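Local coordinates for protein alpha,alpha-trehalose-phosphate synthase (UDP-forming) (Burkholderia xenovorans, PDB 5HXA) that belongs to the family 20 glycosyltransferases of the GT-B class, enzymes built from two Rossmann-like domains, at residues S187-G192 and Y223-K228; S201-I206 and G218-Y223; P405-V410 and A438-P443. All coordinates share one frame; numbering follows the deposited sequence. Where two conformers were deposited one is given.

How the contacts relate
From the N terminus, residues 187-192 open contact 1 on strand 190-193, which leads into helix 196-208. That helix supplies residues 201-206 of contact 2; the chain passes through strand 212-214 and returns in strand 219-222 to close it. A turn at Y223 and N224, the first shared by both contacts, leads to strand 225-231, which closes contact 1, so contact 2 lies within it. The two centres are about 9 Å apart, both at the mixed sheet of the first Rossmann-like domain, and I191 CD1 packs on F202 CZ at 3.7 Å. Contact 3 follows in series, joining 405-410 to 438-443 at the parallel sheet of the second domain, its centre about 34 Å from that of contact 1.

Contact 1: S187-G192 and Y223-K228; sequences SYDVIG and YNRFLK
K228 N donates to D189 O at 2.9 Å (N-H...O angle 166°), and I191 N donates to K228 O at 2.8 Å. One residue thus grips both neighbours of V190, which defines the parallel bridge V190-K228. A CA-H...O contact from V190 CA to K228 O, 3.2 Å, reinforces it, and the V190 and K228 side chains leave the sheet on the same face. Toward S187 and R225 the backbones diverge, and side chains and water span the gap. D189 OD1 forms a long salt bridge to R225 NH2 at 3.4 Å; it lies at the guanidinium edge, in the plane, although the carboxylate and guanidinium planes are 52° apart. S187 O lies over one guanidinium face without bonding to it, and accepts a hydrogen bond from R150 instead. D189 OD2 forms a salt bridge with R150 and accepts a hydrogen bond from I158 N, so both carboxylate oxygens are engaged. The bend of R225 at chi3 (56°) sets NE beside S187 CA, at 3.7 Å; NE donates to a water at 2.8 Å that lies near Y188 O and F226 O. A second water donates to both D189 OD1 and F226 O. Next to these polar groups, L227 CB lies 3.3 Å from Y188 O, and L227 CD1 meets I191 CD1 at 3.5 Å, the two side chains crossing obliquely; M185 of helix 178-185 adds to the packing on I191. Parallel neighbours linked in sequence through helix 196-208, and then through two further strands, are consistent with the Rossmann-like N-terminal domain of a GT-B enzyme.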
ATOM      1  N   SER A 187      25.987   0.042  -3.222  1.00 18.42           N
ATOM      2  CA  SER A 187      27.377   0.039  -2.771  1.00 21.56           C
ATOM      3  C   SER A 187      27.712  -1.191  -1.940  1.00 20.58           C
ATOM      4  O   SER A 187      28.898  -1.483  -1.748  1.00 21.74           O
ATOM      5  CB  SER A 187      27.681   1.302  -1.958  1.00 22.25           C
ATOM      6  OG  SER A 187      27.725   2.430  -2.815  1.00 21.65           O
ATOM      7  N   TYR A 188      26.702  -1.890  -1.420  1.00 17.31           N
ATOM      8  CA  TYR A 188      26.915  -3.181  -0.781  1.00 16.92           C
ATOM      9  C   TYR A 188      27.298  -4.237  -1.815  1.00 22.94           C
ATOM     10  O   TYR A 188      26.776  -4.252  -2.935  1.00 18.84           O
ATOM     11  CB  TYR A 188      25.640  -3.631  -0.044  1.00 15.93           C
ATOM     12  CG  TYR A 188      25.341  -2.852   1.236  1.00 19.35           C
ATOM     13  CD1 TYR A 188      26.060  -3.100   2.404  1.00 23.32           C
ATOM     14  CD2 TYR A 188      24.321  -1.899   1.278  1.00 15.97           C
ATOM     15  CE1 TYR A 188      25.795  -2.397   3.582  1.00 21.94           C
ATOM     16  CE2 TYR A 188      24.043  -1.186   2.452  1.00 17.57           C
ATOM     17  CZ  TYR A 188      24.791  -1.436   3.590  1.00 19.05           C
ATOM     18  OH  TYR A 188      24.531  -0.736   4.743  1.00 20.74           O
ATOM     19  N   ASP A 189      28.203  -5.144  -1.420  1.00 17.79           N
ATOM     20  CA  ASP A 189      28.555  -6.287  -2.260  1.00 17.54           C
ATOM     21  C   ASP A 189      27.509  -7.393  -2.203  1.00 23.67           C
ATOM     22  O   ASP A 189      27.336  -8.123  -3.183  1.00 18.78           O
ATOM     23  CB  ASP A 189      29.904  -6.872  -1.841  1.00 18.02           C
ATOM     24  CG  ASP A 189      31.044  -5.910  -2.064  1.00 26.25           C
ATOM     25  OD1 ASP A 189      31.300  -5.554  -3.237  1.00 27.25           O
ATOM     26  OD2 ASP A 189      31.682  -5.514  -1.066  1.00 21.45           O
ATOM     27  N   VAL A 190      26.844  -7.560  -1.062  1.00 19.94           N
ATOM     28  CA  VAL A 190      25.812  -8.573  -0.869  1.00 18.05           C
ATOM     29  C   VAL A 190      24.631  -7.900  -0.177  1.00 19.96           C
ATOM     30  O   VAL A 190      24.815  -7.176   0.810  1.00 19.70           O
ATOM     31  CB  VAL A 190      26.323  -9.764  -0.027  1.00 20.57           C
ATOM     32  CG1 VAL A 190      25.211 -10.825   0.169  1.00 17.73           C
ATOM     33  CG2 VAL A 190      27.583 -10.387  -0.652  1.00 23.53           C
ATOM     34  N   ILE A 191      23.428  -8.124  -0.691  1.00 18.31           N
ATOM     35  CA  ILE A 191      22.214  -7.648  -0.045  1.00 17.36           C
ATOM     36  C   ILE A 191      21.316  -8.850   0.203  1.00 21.48           C
ATOM     37  O   ILE A 191      20.985  -9.585  -0.734  1.00 20.98           O
ATOM     38  CB  ILE A 191      21.478  -6.591  -0.884  1.00 18.80           C
ATOM     39  CG1 ILE A 191      22.338  -5.337  -1.070  1.00 19.62           C
ATOM     40  CG2 ILE A 191      20.161  -6.220  -0.198  1.00 19.17           C
ATOM     41  CD1 ILE A 191      21.642  -4.269  -1.925  1.00 17.68           C
ATOM     42  N   GLY A 192      20.919  -9.041   1.455  1.00 20.33           N
ATOM     43  CA  GLY A 192      20.012 -10.111   1.839  1.00 17.88           C
ATOM     44  C   GLY A 192      18.677  -9.553   2.304  1.00 17.39           C
ATOM     45  O   GLY A 192      18.624  -8.515   2.975  1.00 16.29           O
ATOM     46  N   TYR A 223      24.107   0.717 -11.256  1.00 17.46           N
ATOM     47  CA  TYR A 223      24.862   1.893 -10.816  1.00 19.64           C
ATOM     48  C   TYR A 223      26.369   1.644 -10.891  1.00 23.65           C
ATOM     49  O   TYR A 223      27.125   1.984  -9.972  1.00 20.29           O
ATOM     50  CB  TYR A 223      24.451   2.316  -9.401  1.00 24.64           C
ATOM     51  CG  TYR A 223      22.948   2.393  -9.186  1.00 24.36           C
ATOM     52  CD1 TYR A 223      22.229   3.523  -9.554  1.00 21.02           C
ATOM     53  CD2 TYR A 223      22.257   1.333  -8.614  1.00 22.55           C
ATOM     54  CE1 TYR A 223      20.844   3.588  -9.353  1.00 22.16           C
ATOM     55  CE2 TYR A 223      20.881   1.390  -8.410  1.00 20.60           C
ATOM     56  CZ  TYR A 223      20.184   2.524  -8.785  1.00 23.90           C
ATOM     57  OH  TYR A 223      18.821   2.591  -8.586  1.00 22.77           O
ATOM     58  N   ASN A 224      26.803   1.005 -11.986  1.00 18.95           N
ATOM     59  CA  ASN A 224      28.216   0.767 -12.278  1.00 18.37           C
ATOM     60  C   ASN A 224      28.874  -0.188 -11.279  1.00 18.41           C
ATOM     61  O   ASN A 224      30.100  -0.154 -11.098  1.00 19.12           O
ATOM     62  CB  ASN A 224      28.989   2.091 -12.334  1.00 24.58           C
ATOM     63  CG  ASN A 224      30.319   1.975 -13.067  1.00 32.77           C
ATOM     64  OD1 ASN A 224      30.564   1.023 -13.823  1.00 30.79           O
ATOM     65  ND2 ASN A 224      31.193   2.959 -12.841  1.00 29.32           N
ATOM     66  N   ARG A 225      28.092  -1.052 -10.638  1.00 17.75           N
ATOM     67  CA  ARG A 225      28.620  -2.028  -9.687  1.00 20.81           C
ATOM     68  C   ARG A 225      27.897  -3.356  -9.867  1.00 18.57           C
ATOM     69  O   ARG A 225      26.730  -3.396 -10.268  1.00 19.83           O
ATOM     70  CB  ARG A 225      28.452  -1.560  -8.217  1.00 21.41           C
ATOM     71  CG  ARG A 225      29.204  -0.285  -7.826  1.00 23.47           C
ATOM     72  CD  ARG A 225      29.063   0.013  -6.312  1.00 23.05           C
ATOM     73  NE  ARG A 225      29.509  -1.129  -5.500  1.00 23.46           N
ATOM     74  CZ  ARG A 225      30.732  -1.274  -4.990  1.00 28.36           C
ATOM     75  NH1 ARG A 225      31.659  -0.340  -5.172  1.00 25.44           N
ATOM     76  NH2 ARG A 225      31.033  -2.365  -4.288  1.00 22.27           N
ATOM     77  N   PHE A 226      28.598  -4.446  -9.558  1.00 22.24           N
ATOM     78  CA  PHE A 226      27.975  -5.755  -9.419  1.00 18.76           C
ATOM     79  C   PHE A 226      27.782  -6.063  -7.937  1.00 23.03           C
ATOM     80  O   PHE A 226      28.583  -5.654  -7.093  1.00 22.46           O
ATOM     81  CB  PHE A 226      28.820  -6.856 -10.077  1.00 18.63           C
ATOM     82  CG  PHE A 226      28.536  -7.051 -11.555  1.00 23.80           C
ATOM     83  CD1 PHE A 226      29.081  -6.191 -12.497  1.00 18.55           C
ATOM     84  CD2 PHE A 226      27.717  -8.086 -11.993  1.00 23.11           C
ATOM     85  CE1 PHE A 226      28.822  -6.355 -13.865  1.00 22.37           C
ATOM     86  CE2 PHE A 226      27.447  -8.256 -13.359  1.00 22.22           C
ATOM     87  CZ  PHE A 226      28.007  -7.396 -14.295  1.00 20.47           C
ATOM     88  N   LEU A 227      26.709  -6.785  -7.629  1.00 18.61           N
ATOM     89  CA  LEU A 227      26.427  -7.200  -6.258  1.00 18.19           C
ATOM     90  C   LEU A 227      25.571  -8.455  -6.313  1.00 20.94           C
ATOM     91  O   LEU A 227      24.893  -8.721  -7.312  1.00 20.90           O
ATOM     92  CB  LEU A 227      25.709  -6.101  -5.455  1.00 17.88           C
ATOM     93  CG  LEU A 227      24.355  -5.588  -5.955  1.00 19.02           C
ATOM     94  CD1 LEU A 227      23.499  -5.090  -4.794  1.00 19.57           C
ATOM     95  CD2 LEU A 227      24.506  -4.461  -6.996  1.00 20.40           C
ATOM     96  N   LYS A 228      25.604  -9.224  -5.226  1.00 19.73           N
ATOM     97  CA  LYS A 228      24.743 -10.394  -5.080  1.00 22.14           C
ATOM     98  C   LYS A 228      23.537 -10.014  -4.235  1.00 24.97           C
ATOM     99  O   LYS A 228      23.685  -9.367  -3.192  1.00 21.74           O
ATOM    100  CB  LYS A 228      25.490 -11.570  -4.438  1.00 24.14           C
ATOM    101  CG  LYS A 228      24.654 -12.860  -4.396  1.00 27.69           C
ATOM    102  CD  LYS A 228      25.498 -14.052  -4.012  1.00 42.25           C
ATOM    103  CE  LYS A 228      24.673 -15.332  -3.959  1.00 44.50           C
ATOM    104  NZ  LYS A 228      24.114 -15.690  -5.283  1.00 48.01           N
TER
HETATM  105  O   HOH W   1      28.520  -3.728  -4.981  1.00 19.17           O
HETATM  106  O   HOH W   2      30.650  -6.778  -5.586  1.00 17.75           O
HETATM  107  O   HOH W   3      33.445  -4.261  -4.064  1.00 30.07           O

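Contact 2: S201-I206 and G218-Y223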
ATOM      1  N   SER A 201      11.071  -7.539  -5.211  1.00 19.13           N
ATOM      2  CA  SER A 201      10.684  -6.136  -5.109  0.70 20.27           C
ATOM      3  C   SER A 201      11.867  -5.210  -5.377  1.00 21.72           C
ATOM      4  O   SER A 201      11.744  -4.212  -6.099  1.00 17.91           O
ATOM      5  CB  SER A 201      10.111  -5.882  -3.716  0.70 18.77           C
ATOM      6  OG  SER A 201      10.001  -4.506  -3.462  0.70 22.24           O
ATOM      7  N   PHE A 202      13.017  -5.515  -4.773  1.00 15.99           N
ATOM      8  CA  PHE A 202      14.218  -4.701  -4.961  1.00 17.67           C
ATOM      9  C   PHE A 202      14.690  -4.769  -6.406  1.00 18.22           C
ATOM     10  O   PHE A 202      14.967  -3.743  -7.034  1.00 17.95           O
ATOM     11  CB  PHE A 202      15.309  -5.195  -4.010  1.00 17.76           C
ATOM     12  CG  PHE A 202      16.612  -4.446  -4.104  1.00 19.91           C
ATOM     13  CD1 PHE A 202      16.774  -3.218  -3.473  1.00 17.59           C
ATOM     14  CD2 PHE A 202      17.688  -4.990  -4.789  1.00 21.78           C
ATOM     15  CE1 PHE A 202      17.993  -2.538  -3.543  1.00 21.09           C
ATOM     16  CE2 PHE A 202      18.902  -4.318  -4.858  1.00 22.94           C
ATOM     17  CZ  PHE A 202      19.056  -3.093  -4.238  1.00 19.96           C
ATOM     18  N   VAL A 203      14.784  -5.980  -6.949  1.00 14.99           N
ATOM     19  CA  VAL A 203      15.253  -6.141  -8.319  1.00 17.41           C
ATOM     20  C   VAL A 203      14.265  -5.517  -9.305  1.00 19.01           C
ATOM     21  O   VAL A 203      14.670  -4.922 -10.315  1.00 18.77           O
ATOM     22  CB  VAL A 203      15.496  -7.633  -8.610  1.00 21.72           C
ATOM     23  CG1 VAL A 203      15.780  -7.849 -10.087  1.00 22.63           C
ATOM     24  CG2 VAL A 203      16.658  -8.155  -7.743  1.00 20.74           C
ATOM     25  N   ASP A 204      12.961  -5.626  -9.022  1.00 15.58           N
ATOM     26  CA  ASP A 204      11.967  -4.972  -9.879  1.00 18.94           C
ATOM     27  C   ASP A 204      12.203  -3.469  -9.966  1.00 14.99           C
ATOM     28  O   ASP A 204      12.066  -2.868 -11.044  1.00 18.69           O
ATOM     29  CB  ASP A 204      10.551  -5.227  -9.360  1.00 18.93           C
ATOM     30  CG  ASP A 204       9.991  -6.580  -9.786  1.00 23.82           C
ATOM     31  OD1 ASP A 204      10.601  -7.256 -10.642  1.00 20.83           O
ATOM     32  OD2 ASP A 204       8.920  -6.956  -9.264  1.00 21.84           O
ATOM     33  N   PHE A 205      12.514  -2.827  -8.841  1.00 14.88           N
ATOM     34  CA  PHE A 205      12.733  -1.386  -8.894  1.00 17.07           C
ATOM     35  C   PHE A 205      13.889  -1.071  -9.826  1.00 19.00           C
ATOM     36  O   PHE A 205      13.801  -0.179 -10.684  1.00 20.40           O
ATOM     37  CB  PHE A 205      13.012  -0.811  -7.502  1.00 19.66           C
ATOM     38  CG  PHE A 205      13.305   0.663  -7.538  1.00 21.91           C
ATOM     39  CD1 PHE A 205      12.268   1.589  -7.495  1.00 24.11           C
ATOM     40  CD2 PHE A 205      14.612   1.126  -7.710  1.00 19.04           C
ATOM     41  CE1 PHE A 205      12.529   2.959  -7.581  1.00 22.88           C
ATOM     42  CE2 PHE A 205      14.879   2.480  -7.789  1.00 19.78           C
ATOM     43  CZ  PHE A 205      13.838   3.401  -7.722  1.00 23.64           C
ATOM     44  N   ILE A 206      14.976  -1.821  -9.676  1.00 16.14           N
ATOM     45  CA  ILE A 206      16.191  -1.563 -10.438  1.00 14.73           C
ATOM     46  C   ILE A 206      15.951  -1.795 -11.923  1.00 19.08           C
ATOM     47  O   ILE A 206      16.315  -0.962 -12.764  1.00 20.43           O
ATOM     48  CB  ILE A 206      17.334  -2.435  -9.881  1.00 18.77           C
ATOM     49  CG1 ILE A 206      17.796  -1.841  -8.543  1.00 23.54           C
ATOM     50  CG2 ILE A 206      18.505  -2.582 -10.879  1.00 18.62           C
ATOM     51  CD1 ILE A 206      18.759  -2.694  -7.806  1.00 29.85           C
ATOM     52  N   GLY A 218      22.039 -14.955  -8.961  1.00 26.08           N
ATOM     53  CA  GLY A 218      21.621 -13.888  -8.065  1.00 26.11           C
ATOM     54  C   GLY A 218      22.375 -12.576  -8.197  1.00 24.26           C
ATOM     55  O   GLY A 218      22.148 -11.656  -7.397  1.00 20.64           O
ATOM     56  N   MET A 219      23.241 -12.448  -9.187  1.00 21.50           N
ATOM     57  CA  MET A 219      24.023 -11.234  -9.358  1.00 17.82           C
ATOM     58  C   MET A 219      23.189 -10.153 -10.038  1.00 21.80           C
ATOM     59  O   MET A 219      22.292 -10.443 -10.834  1.00 23.67           O
ATOM     60  CB  MET A 219      25.282 -11.528 -10.178  1.00 20.55           C
ATOM     61  CG  MET A 219      26.239 -12.519  -9.513  1.00 29.21           C
ATOM     62  SD  MET A 219      26.893 -11.962  -7.926  1.00 29.49           S
ATOM     63  CE  MET A 219      27.984 -10.636  -8.434  1.00 25.13           C
ATOM     64  N   VAL A 220      23.495  -8.896  -9.704  1.00 20.35           N
ATOM     65  CA  VAL A 220      22.833  -7.719 -10.253  1.00 17.71           C
ATOM     66  C   VAL A 220      23.908  -6.725 -10.664  1.00 24.72           C
ATOM     67  O   VAL A 220      24.890  -6.532  -9.939  1.00 19.31           O
ATOM     68  CB  VAL A 220      21.878  -7.076  -9.226  1.00 20.49           C
ATOM     69  CG1 VAL A 220      21.392  -5.707  -9.725  1.00 15.96           C
ATOM     70  CG2 VAL A 220      20.718  -8.002  -8.928  1.00 16.94           C
ATOM     71  N   HIS A 221      23.724  -6.091 -11.824  1.00 20.72           N
ATOM     72  CA  HIS A 221      24.605  -5.036 -12.315  1.00 21.03           C
ATOM     73  C   HIS A 221      23.815  -3.739 -12.288  1.00 24.47           C
ATOM     74  O   HIS A 221      22.904  -3.550 -13.099  1.00 20.33           O
ATOM     75  CB  HIS A 221      25.087  -5.347 -13.728  1.00 18.82           C
ATOM     76  CG  HIS A 221      26.108  -4.380 -14.246  1.00 19.85           C
ATOM     77  ND1 HIS A 221      26.597  -4.436 -15.533  1.00 25.88           N
ATOM     78  CD2 HIS A 221      26.753  -3.353 -13.642  1.00 23.71           C
ATOM     79  CE1 HIS A 221      27.496  -3.478 -15.703  1.00 27.54           C
ATOM     80  NE2 HIS A 221      27.604  -2.804 -14.571  1.00 25.28           N
ATOM     81  N   ALA A 222      24.152  -2.842 -11.366  1.00 18.52           N
ATOM     82  CA  ALA A 222      23.396  -1.602 -11.249  1.00 24.67           C
ATOM     83  C   ALA A 222      24.305  -0.497 -10.735  1.00 21.89           C
ATOM     84  O   ALA A 222      25.170  -0.744  -9.891  1.00 20.56           O
ATOM     85  CB  ALA A 222      22.189  -1.782 -10.318  1.00 20.40           C
ATOM     86  N   TYR A 223      24.107   0.717 -11.256  1.00 17.46           N
ATOM     87  CA  TYR A 223      24.862   1.893 -10.816  1.00 19.64           C
ATOM     88  C   TYR A 223      26.369   1.644 -10.891  1.00 23.65           C
ATOM     89  O   TYR A 223      27.125   1.984  -9.972  1.00 20.29           O
ATOM     90  CB  TYR A 223      24.451   2.316  -9.401  1.00 24.64           C
ATOM     91  CG  TYR A 223      22.948   2.393  -9.186  1.00 24.36           C
ATOM     92  CD1 TYR A 223      22.229   3.523  -9.554  1.00 21.02           C
ATOM     93  CD2 TYR A 223      22.257   1.333  -8.614  1.00 22.55           C
ATOM     94  CE1 TYR A 223      20.844   3.588  -9.353  1.00 22.16           C
ATOM     95  CE2 TYR A 223      20.881   1.390  -8.410  1.00 20.60           C
ATOM     96  CZ  TYR A 223      20.184   2.524  -8.785  1.00 23.90           C
ATOM     97  OH  TYR A 223      18.821   2.591  -8.586  1.00 22.77           O
TER
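I206 is the central side chain of this apolar interface, with CG2 set 3.8 Å from A222 CB and 4.4 Å from V220 CG1. Its CG1 lies beside the backbone N (chi1 -74°), while CG2, anti to that N, is the branch that meets the strand. CG1 itself reaches the ring of Y223, 4.5 Å from CE2, in an oblique approach. One turn earlier on the helix, V203 CG2 touches V220 CG2 at 4.2 Å, so V220 is met by both residues, each through a different methyl. At the other end the side chains of F205 and Y223 cross at about a right angle: Y223 OH comes to the rim of the F205 ring, near its plane, 4.0 Å from CE2. All of these contacts are van der Waals in kind, and together they bury 219 Å². The axes of the short helix and strand segments lie 10.4 Å apart at closest approach with an angle of 32°, a separation usual for a helix resting on a sheet through its side chains. A second shell closes around the two aromatic residues. H211 meets the rings of both F205 and Y223, V182 of helix 178-185 touches both as well, and C186 packs on I206 and Y223. On the helix, D204 forms a salt bridge with R208 of the second subunit, tying the helix to the dimer interface. Y223 has positive phi (53°), as does N224 after it, consistent with a tight type I' turn. Strands 219-222 and 225-231, antiparallel neighbours joined by this turn and by backbone hydrogen bonding between V220 and L227, form a beta hairpin near one edge of the mixed sheet, with strand 212-214 outermost, covered by helix 196-208 in the alpha/beta layering of a Rossmann-like domain.

Contact 3: P405-V410 and A438-P443; sequences PGALVV and ADMMAP
P405 and G406 pass close to the helix at D439 and M440, the P405 and M440 CA atoms being 5.5 Å apart, and G406 turns there with phi 116° and psi -18°, where a CB would press against P405 O, which by itself calls for glycine. The loop leads into strand 408-410, the outermost strand of the six-stranded parallel sheet in the second Rossmann-like domain, and helix 430-446 packs beside that entry. P405 O makes close van der Waals approaches to side-chain carbons, D439 CB at 3.3 Å and M440 CG at 3.1 Å; the segments share no hydrogen bond. G406 O accepts a hydrogen bond from R436 NH1 of the same helix. The two proline rings lie alongside each other, running in opposite senses, with P405 CD 3.9 Å from P443 CG. P443 has no N-H to continue the helical bonding, which accounts for the kink, and P405 CG lies 3.6 Å from D439 O, the carbonyl one turn before P443. M440 reaches farther: SD is anti to CA (chi2 -175°), which carries the sulfur alongside G406, and V381 of helix 375-382 also touches this side chain. M440 SD lies 3.6 Å from A407 N and 4.1 Å from A407 CB.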
ATOM      1  N   PRO A 405       5.176 -25.250   6.824  1.00 19.38           N
ATOM      2  CA  PRO A 405       4.115 -26.105   6.265  1.00 24.17           C
ATOM      3  C   PRO A 405       3.464 -26.897   7.390  1.00 25.38           C
ATOM      4  O   PRO A 405       4.142 -27.594   8.148  1.00 21.68           O
ATOM      5  CB  PRO A 405       4.869 -27.018   5.286  1.00 22.27           C
ATOM      6  CG  PRO A 405       6.238 -27.126   5.885  1.00 30.26           C
ATOM      7  CD  PRO A 405       6.519 -25.806   6.574  1.00 18.34           C
ATOM      8  N   GLY A 406       2.149 -26.782   7.502  1.00 20.42           N
ATOM      9  CA  GLY A 406       1.415 -27.302   8.642  1.00 22.76           C
ATOM     10  C   GLY A 406       0.741 -26.228   9.466  1.00 21.65           C
ATOM     11  O   GLY A 406      -0.173 -26.541  10.250  1.00 20.72           O
ATOM     12  N   ALA A 407       1.157 -24.972   9.321  1.00 16.76           N
ATOM     13  CA  ALA A 407       0.413 -23.882   9.941  1.00 17.50           C
ATOM     14  C   ALA A 407      -0.935 -23.731   9.249  1.00 15.07           C
ATOM     15  O   ALA A 407      -1.062 -23.972   8.048  1.00 17.57           O
ATOM     16  CB  ALA A 407       1.189 -22.564   9.832  1.00 19.13           C
ATOM     17  N   LEU A 408      -1.949 -23.301  10.009  1.00 16.66           N
ATOM     18  CA  LEU A 408      -3.201 -22.844   9.405  1.00 18.72           C
ATOM     19  C   LEU A 408      -2.985 -21.412   8.918  1.00 19.08           C
ATOM     20  O   LEU A 408      -2.925 -20.474   9.719  1.00 15.85           O
ATOM     21  CB  LEU A 408      -4.364 -22.929  10.394  1.00 14.44           C
ATOM     22  CG  LEU A 408      -4.771 -24.334  10.868  1.00 18.81           C
ATOM     23  CD1 LEU A 408      -5.922 -24.240  11.873  1.00 16.08           C
ATOM     24  CD2 LEU A 408      -5.152 -25.264   9.690  1.00 16.12           C
ATOM     25  N   VAL A 409      -2.859 -21.242   7.614  1.00 18.88           N
ATOM     26  CA  VAL A 409      -2.489 -19.955   7.045  1.00 18.33           C
ATOM     27  C   VAL A 409      -3.759 -19.211   6.670  1.00 20.44           C
ATOM     28  O   VAL A 409      -4.667 -19.786   6.058  1.00 17.22           O
ATOM     29  CB  VAL A 409      -1.563 -20.144   5.829  1.00 18.95           C
ATOM     30  CG1 VAL A 409      -1.243 -18.805   5.172  1.00 19.09           C
ATOM     31  CG2 VAL A 409      -0.274 -20.839   6.267  1.00 20.09           C
ATOM     32  N   VAL A 410      -3.829 -17.928   7.041  1.00 16.23           N
ATOM     33  CA  VAL A 410      -5.029 -17.124   6.848  1.00 15.71           C
ATOM     34  C   VAL A 410      -4.675 -15.740   6.312  1.00 18.59           C
ATOM     35  O   VAL A 410      -3.556 -15.241   6.467  1.00 18.08           O
ATOM     36  CB  VAL A 410      -5.853 -16.979   8.155  1.00 17.48           C
ATOM     37  CG1 VAL A 410      -6.359 -18.352   8.632  1.00 18.47           C
ATOM     38  CG2 VAL A 410      -5.032 -16.275   9.255  1.00 16.69           C
ATOM     39  N   ALA A 438       5.237 -31.769  13.556  1.00 19.04           N
ATOM     40  CA  ALA A 438       6.389 -32.420  12.940  1.00 22.15           C
ATOM     41  C   ALA A 438       6.739 -31.784  11.596  1.00 23.41           C
ATOM     42  O   ALA A 438       7.923 -31.587  11.283  1.00 20.96           O
ATOM     43  CB  ALA A 438       6.116 -33.913  12.764  1.00 22.31           C
ATOM     44  N   ASP A 439       5.721 -31.465  10.790  1.00 20.82           N
ATOM     45  CA  ASP A 439       5.947 -30.899   9.458  1.00 24.60           C
ATOM     46  C   ASP A 439       6.607 -29.531   9.534  1.00 19.68           C
ATOM     47  O   ASP A 439       7.318 -29.142   8.604  1.00 21.88           O
ATOM     48  CB  ASP A 439       4.629 -30.767   8.681  1.00 19.40           C
ATOM     49  CG  ASP A 439       4.091 -32.104   8.180  1.00 26.55           C
ATOM     50  OD1 ASP A 439       4.747 -33.142   8.394  1.00 23.40           O
ATOM     51  OD2 ASP A 439       3.005 -32.111   7.560  1.00 24.21           O
ATOM     52  N   MET A 440       6.349 -28.770  10.604  1.00 17.99           N
ATOM     53  CA  MET A 440       6.965 -27.463  10.784  1.00 17.93           C
ATOM     54  C   MET A 440       8.344 -27.549  11.430  1.00 23.42           C
ATOM     55  O   MET A 440       9.245 -26.792  11.053  1.00 24.68           O
ATOM     56  CB  MET A 440       6.040 -26.566  11.613  1.00 17.77           C
ATOM     57  CG  MET A 440       4.779 -26.162  10.856  1.00 17.00           C
ATOM     58  SD  MET A 440       3.782 -24.992  11.796  1.00 21.99           S
ATOM     59  CE  MET A 440       2.993 -26.075  12.984  1.00 22.09           C
ATOM     60  N   MET A 441       8.537 -28.483  12.372  1.00 21.11           N
ATOM     61  CA  MET A 441       9.834 -28.625  13.035  1.00 21.29           C
ATOM     62  C   MET A 441      10.933 -29.038  12.057  1.00 23.81           C
ATOM     63  O   MET A 441      12.086 -28.604  12.185  1.00 20.56           O
ATOM     64  CB  MET A 441       9.737 -29.647  14.176  1.00 21.30           C
ATOM     65  CG  MET A 441       8.926 -29.170  15.381  1.00 24.42           C
ATOM     66  SD  MET A 441       9.719 -27.778  16.222  1.00 21.51           S
ATOM     67  CE  MET A 441      11.006 -28.612  17.159  1.00 22.82           C
ATOM     68  N   ALA A 442      10.614 -29.897  11.094  1.00 23.39           N
ATOM     69  CA  ALA A 442      11.664 -30.407  10.210  1.00 24.00           C
ATOM     70  C   ALA A 442      12.337 -29.309   9.395  1.00 21.59           C
ATOM     71  O   ALA A 442      13.579 -29.247   9.400  1.00 23.49           O
ATOM     72  CB  ALA A 442      11.099 -31.514   9.311  1.00 28.84           C
ATOM     73  N   PRO A 443      11.621 -28.427   8.683  1.00 21.50           N
ATOM     74  CA  PRO A 443      12.329 -27.354   7.967  1.00 25.24           C
ATOM     75  C   PRO A 443      12.938 -26.318   8.897  1.00 21.65           C
ATOM     76  O   PRO A 443      13.955 -25.712   8.535  1.00 20.51           O
ATOM     77  CB  PRO A 443      11.239 -26.746   7.070  1.00 25.81           C
ATOM     78  CG  PRO A 443       9.980 -27.039   7.782  1.00 24.54           C
ATOM     79  CD  PRO A 443      10.180 -28.401   8.379  1.00 23.35           C
TER